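Separin (PDB 5U1T) cleaves the Scc1 subunit of cohesin at the onset of anaphase, as a caspase-like cysteine protease that securin holds inactive for most of the cell cycle. Local coordinates at residues A[798-803]-A[810-815]; A[818-823]-A[837-842]. All coordinates share one frame; numbering follows the deposited sequence.

Overall arrangement
Both contacts are built on helix 809-825: contact 1 sets residues 810-815 against helix 782-805, and contact 2 sets residues 818-823 of the same helix against helix 829-845. Their centres lie about 11 Å apart, and they meet where Ile800 touches Phe838 and where Glu813 OE1 probably hydrogen-bonds Tyr842 OH, 2.5 Å away. Contact 1 is wholly buried and close, with aromatic rings, a thiol and a carboxylate; it also borders loops around Leu1508 and the chain of another protein. Contact 2 is wider and mainly aliphatic, with no hydrogen bond across it, buried at Leu819, Phe838 and Leu839 but reaching partly exposed Ser820 and Ile823.

Contact 1: A[798-803]-A[810-815]; sequences QLIKIH and RDCEFY
Tyr815 is the large bump of this contact: its ring lies against Leu799 on one face, with His803 reaching it obliquely at CE2, while its CB packs on Ile800 CG1 at 3.6 Å. Leu799 CD1 sits over that face, toward the rim, 4.2 Å from the ring centroid, in a CH-pi contact. Within the helix, Phe814 CD1 lies over the opposite face. The His803 imidazole crosses the phenol ring at a slant, planes 51° apart, and lies beside Asp811 CB. Cys812 is the smaller bump; its SG fits the hollow between His803 CB and the carbonyl O of Ile800, 3.6 Å from each. An alanine in place of His803 would probably open a gap between Asp811 and Tyr815, leaving that side of the phenol ring less supported. Asp811 OD2 bonds Ser808 OG, and Tyr815 OH bonds an acidic side chain of the chain of another protein. With the helical segments 798-803 and 810-815 directed at 162° to each other and their axes 8.8 Å apart, this is the packing of an antiparallel helical hairpin, closed by a short turn, in separase's helical region.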
# COMPACT_ATOMS: atom_id res chain seq x y z
N GLN A 798 -2.26 -2.72 12.55
CA GLN A 798 -3.59 -3.17 12.91
C GLN A 798 -3.58 -4.44 13.78
O GLN A 798 -4.29 -4.50 14.78
CB GLN A 798 -4.43 -3.42 11.66
CG GLN A 798 -5.92 -3.27 11.87
CD GLN A 798 -6.25 -2.05 12.73
OE1 GLN A 798 -6.07 -0.90 12.32
NE2 GLN A 798 -6.71 -2.30 13.96
N LEU A 799 -2.80 -5.44 13.39
CA LEU A 799 -2.76 -6.70 14.12
C LEU A 799 -2.25 -6.49 15.54
O LEU A 799 -2.84 -7.00 16.50
CB LEU A 799 -1.89 -7.73 13.40
CG LEU A 799 -2.55 -8.67 12.40
CD1 LEU A 799 -1.48 -9.29 11.50
CD2 LEU A 799 -3.34 -9.76 13.08
N ILE A 800 -1.16 -5.73 15.66
CA ILE A 800 -0.61 -5.40 16.97
C ILE A 800 -1.64 -4.64 17.81
O ILE A 800 -1.87 -4.99 18.95
CB ILE A 800 0.69 -4.60 16.84
CG1 ILE A 800 1.75 -5.45 16.11
CG2 ILE A 800 1.18 -4.17 18.21
CD1 ILE A 800 3.13 -4.80 15.93
N LYS A 801 -2.27 -3.63 17.24
CA LYS A 801 -3.32 -2.91 17.93
C LYS A 801 -4.43 -3.87 18.37
O LYS A 801 -4.96 -3.73 19.48
CB LYS A 801 -3.88 -1.80 17.05
CG LYS A 801 -3.09 -0.48 17.04
CD LYS A 801 -3.67 0.46 15.98
CE LYS A 801 -3.56 1.95 16.34
NZ LYS A 801 -4.41 2.85 15.47
N ILE A 802 -4.79 -4.84 17.54
CA ILE A 802 -5.91 -5.71 17.89
C ILE A 802 -5.54 -6.59 19.10
O ILE A 802 -6.37 -6.86 19.97
CB ILE A 802 -6.36 -6.62 16.72
CG1 ILE A 802 -6.91 -5.80 15.55
CG2 ILE A 802 -7.44 -7.59 17.16
CD1 ILE A 802 -7.19 -6.64 14.31
N HIS A 803 -4.28 -7.00 19.15
CA HIS A 803 -3.80 -7.85 20.22
C HIS A 803 -3.45 -7.07 21.50
O HIS A 803 -3.41 -7.65 22.59
CB HIS A 803 -2.61 -8.67 19.72
CG HIS A 803 -2.99 -9.72 18.71
ND1 HIS A 803 -3.22 -11.03 19.06
CD2 HIS A 803 -3.20 -9.64 17.38
CE1 HIS A 803 -3.54 -11.72 17.98
NE2 HIS A 803 -3.54 -10.90 16.95
N ARG A 810 1.76 -12.08 24.13
CA ARG A 810 2.40 -13.12 23.34
C ARG A 810 2.40 -12.80 21.83
O ARG A 810 3.42 -12.93 21.16
CB ARG A 810 1.71 -14.47 23.59
CG ARG A 810 2.52 -15.68 23.11
CD ARG A 810 1.72 -16.97 23.18
NE ARG A 810 1.76 -17.62 24.49
CZ ARG A 810 2.38 -18.78 24.74
NH1 ARG A 810 2.37 -19.31 25.96
NH2 ARG A 810 3.02 -19.41 23.76
N ASP A 811 1.25 -12.39 21.31
CA ASP A 811 1.13 -12.16 19.88
C ASP A 811 1.74 -10.83 19.49
O ASP A 811 2.18 -10.66 18.37
CB ASP A 811 -0.32 -12.19 19.44
CG ASP A 811 -0.97 -13.53 19.66
OD1 ASP A 811 -0.88 -14.38 18.75
OD2 ASP A 811 -1.56 -13.74 20.73
N CYS A 812 1.73 -9.89 20.43
CA CYS A 812 2.27 -8.58 20.17
C CYS A 812 3.78 -8.66 20.01
O CYS A 812 4.36 -8.05 19.11
CB CYS A 812 1.90 -7.61 21.29
SG CYS A 812 0.22 -6.98 21.15
N GLU A 813 4.40 -9.43 20.89
CA GLU A 813 5.83 -9.65 20.79
C GLU A 813 6.16 -10.26 19.45
O GLU A 813 7.14 -9.87 18.82
CB GLU A 813 6.32 -10.56 21.91
CG GLU A 813 6.50 -9.85 23.23
CD GLU A 813 7.44 -8.66 23.15
OE1 GLU A 813 6.96 -7.52 23.13
OE2 GLU A 813 8.68 -8.88 23.13
N PHE A 814 5.35 -11.22 19.00
CA PHE A 814 5.65 -11.91 17.75
C PHE A 814 5.62 -10.95 16.57
O PHE A 814 6.54 -10.90 15.74
CB PHE A 814 4.67 -13.06 17.52
CG PHE A 814 4.92 -13.80 16.24
CD1 PHE A 814 4.34 -13.38 15.04
CD2 PHE A 814 5.74 -14.92 16.23
CE1 PHE A 814 4.58 -14.07 13.84
CE2 PHE A 814 5.98 -15.61 15.04
CZ PHE A 814 5.40 -15.18 13.85
N TYR A 815 4.53 -10.19 16.50
CA TYR A 815 4.30 -9.30 15.39
C TYR A 815 5.28 -8.15 15.40
O TYR A 815 5.84 -7.79 14.36
CB TYR A 815 2.87 -8.82 15.41
CG TYR A 815 1.95 -9.88 14.88
CD1 TYR A 815 2.21 -10.46 13.65
CD2 TYR A 815 0.86 -10.34 15.60
CE1 TYR A 815 1.39 -11.43 13.14
CE2 TYR A 815 0.03 -11.33 15.10
CZ TYR A 815 0.31 -11.87 13.86
OH TYR A 815 -0.49 -12.85 13.33

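Contact 2: A[818-823]-A[837-842]; sequences ELSRII and HFLHRY
Segments 818-823 and 837-842, parts of helices 809-825 and 829-845, run antiparallel at 148° with their axes 11.3 Å apart, and the nearest CA atoms, those of Ser820 and Leu839, are still 7.8 Å from each other. Side chains bridge that distance, and Leu839 does most of the work. Its chi1 of -79° puts CG anti to the carbonyl carbon, 4.0 Å from Leu819 CD2. The two methyls of Leu839 split between neighbours on the facing helix. CD2 meets Leu819 CD2 at 4.0 Å, the two leucines reaching toward each other tip to tip. CD1 goes to Ile823, whose CD1 comes up in the same tip-to-tip manner to 3.8 Å, and it also lies against Ser820, with CB 4.0 Å from Leu839 CD1. Leu819 CD2 has a second, looser neighbour in the Phe838 ring, which it approaches obliquely at CD2, 4.4 Å away. No hydrogen bond joins the two segments. Around them, Phe796 of helix 782-805 touches Leu819, Phe797 stacks on the Phe838 ring, and Cys835 packs on both Leu819 and Ile823. On another side of helix 809-825, Glu818 OE1 pairs with Arg821 NH1 in a salt bridge and also bonds an aromatic side chain of the chain of another protein. This is the packing of two successive antiparallel helices, a helical hairpin, in separase's helical region.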
# COMPACT_ATOMS: atom_id res chain seq x y z
N GLU A 818 8.39 -9.29 14.01
CA GLU A 818 8.37 -9.46 12.57
C GLU A 818 8.47 -8.10 11.91
O GLU A 818 9.20 -7.93 10.94
CB GLU A 818 7.11 -10.19 12.11
CG GLU A 818 7.17 -11.69 12.30
CD GLU A 818 8.26 -12.33 11.46
OE1 GLU A 818 8.24 -12.13 10.22
OE2 GLU A 818 9.15 -13.01 12.04
N LEU A 819 7.75 -7.12 12.43
CA LEU A 819 7.72 -5.80 11.81
C LEU A 819 9.08 -5.14 11.92
O LEU A 819 9.59 -4.58 10.95
CB LEU A 819 6.65 -4.92 12.47
CG LEU A 819 6.83 -3.40 12.43
CD1 LEU A 819 6.75 -2.90 11.03
CD2 LEU A 819 5.78 -2.75 13.28
N SER A 820 9.66 -5.22 13.10
CA SER A 820 10.95 -4.60 13.38
C SER A 820 11.99 -5.08 12.37
O SER A 820 12.75 -4.29 11.80
CB SER A 820 11.38 -4.93 14.80
OG SER A 820 12.42 -4.08 15.23
N ARG A 821 11.99 -6.39 12.14
CA ARG A 821 12.89 -7.07 11.23
C ARG A 821 12.82 -6.46 9.83
O ARG A 821 13.83 -6.07 9.24
CB ARG A 821 12.55 -8.56 11.19
CG ARG A 821 13.62 -9.46 10.63
CD ARG A 821 13.07 -10.86 10.42
NE ARG A 821 12.55 -11.04 9.06
CZ ARG A 821 11.50 -11.81 8.76
NH1 ARG A 821 10.86 -12.44 9.73
NH2 ARG A 821 11.08 -11.93 7.50
N ILE A 822 11.60 -6.40 9.31
CA ILE A 822 11.33 -5.84 8.00
C ILE A 822 11.81 -4.38 7.88
O ILE A 822 12.51 -4.04 6.93
CB ILE A 822 9.83 -5.92 7.68
CG1 ILE A 822 9.49 -7.26 7.03
CG2 ILE A 822 9.42 -4.84 6.73
CD1 ILE A 822 9.61 -8.47 7.94
N ILE A 823 11.42 -3.53 8.81
CA ILE A 823 11.81 -2.14 8.80
C ILE A 823 13.27 -1.96 8.50
O ILE A 823 13.65 -1.16 7.69
CB ILE A 823 11.66 -1.55 10.18
CG1 ILE A 823 10.21 -1.46 10.56
CG2 ILE A 823 12.25 -0.16 10.24
CD1 ILE A 823 10.03 -0.96 11.96
N HIS A 837 7.77 4.96 15.21
CA HIS A 837 6.89 5.72 16.08
C HIS A 837 5.91 4.79 16.74
O HIS A 837 5.63 4.92 17.92
CB HIS A 837 6.14 6.80 15.29
CG HIS A 837 5.00 7.43 16.05
ND1 HIS A 837 5.19 8.35 17.06
CD2 HIS A 837 3.66 7.31 15.90
CE1 HIS A 837 4.01 8.76 17.50
NE2 HIS A 837 3.07 8.15 16.81
N PHE A 838 5.41 3.83 15.96
CA PHE A 838 4.49 2.82 16.45
C PHE A 838 5.16 1.88 17.45
O PHE A 838 4.63 1.64 18.52
CB PHE A 838 3.92 2.02 15.29
CG PHE A 838 2.94 0.99 15.71
CD1 PHE A 838 1.60 1.32 15.88
CD2 PHE A 838 3.35 -0.31 15.96
CE1 PHE A 838 0.69 0.37 16.27
CE2 PHE A 838 2.44 -1.27 16.36
CZ PHE A 838 1.11 -0.93 16.51
N LEU A 839 6.32 1.33 17.09
CA LEU A 839 7.00 0.40 17.96
C LEU A 839 7.34 1.08 19.29
O LEU A 839 7.29 0.46 20.36
CB LEU A 839 8.26 -0.16 17.28
CG LEU A 839 7.98 -1.26 16.27
CD1 LEU A 839 9.23 -1.66 15.57
CD2 LEU A 839 7.38 -2.48 16.94
N HIS A 840 7.64 2.36 19.21
CA HIS A 840 8.00 3.08 20.40
C HIS A 840 6.81 3.14 21.36
O HIS A 840 6.97 2.88 22.55
CB HIS A 840 8.48 4.48 20.07
CG HIS A 840 8.61 5.35 21.26
ND1 HIS A 840 7.63 6.24 21.64
CD2 HIS A 840 9.60 5.46 22.18
CE1 HIS A 840 8.02 6.88 22.73
NE2 HIS A 840 9.21 6.42 23.08
N ARG A 841 5.63 3.47 20.84
CA ARG A 841 4.41 3.44 21.64
C ARG A 841 4.21 2.03 22.21
O ARG A 841 3.80 1.86 23.36
CB ARG A 841 3.19 3.87 20.83
CG ARG A 841 1.84 3.66 21.54
CD ARG A 841 0.66 4.02 20.61
NE ARG A 841 -0.65 3.54 21.05
CZ ARG A 841 -1.44 4.16 21.94
NH1 ARG A 841 -2.62 3.63 22.26
NH2 ARG A 841 -1.07 5.31 22.51
N TYR A 842 4.51 1.02 21.41
CA TYR A 842 4.29 -0.33 21.85
C TYR A 842 5.23 -0.67 23.02
O TYR A 842 4.83 -1.36 23.94
CB TYR A 842 4.49 -1.32 20.70
CG TYR A 842 4.55 -2.75 21.17
CD1 TYR A 842 3.41 -3.38 21.66
CD2 TYR A 842 5.76 -3.45 21.19
CE1 TYR A 842 3.47 -4.67 22.11
CE2 TYR A 842 5.82 -4.73 21.64
CZ TYR A 842 4.66 -5.34 22.10
OH TYR A 842 4.70 -6.62 22.56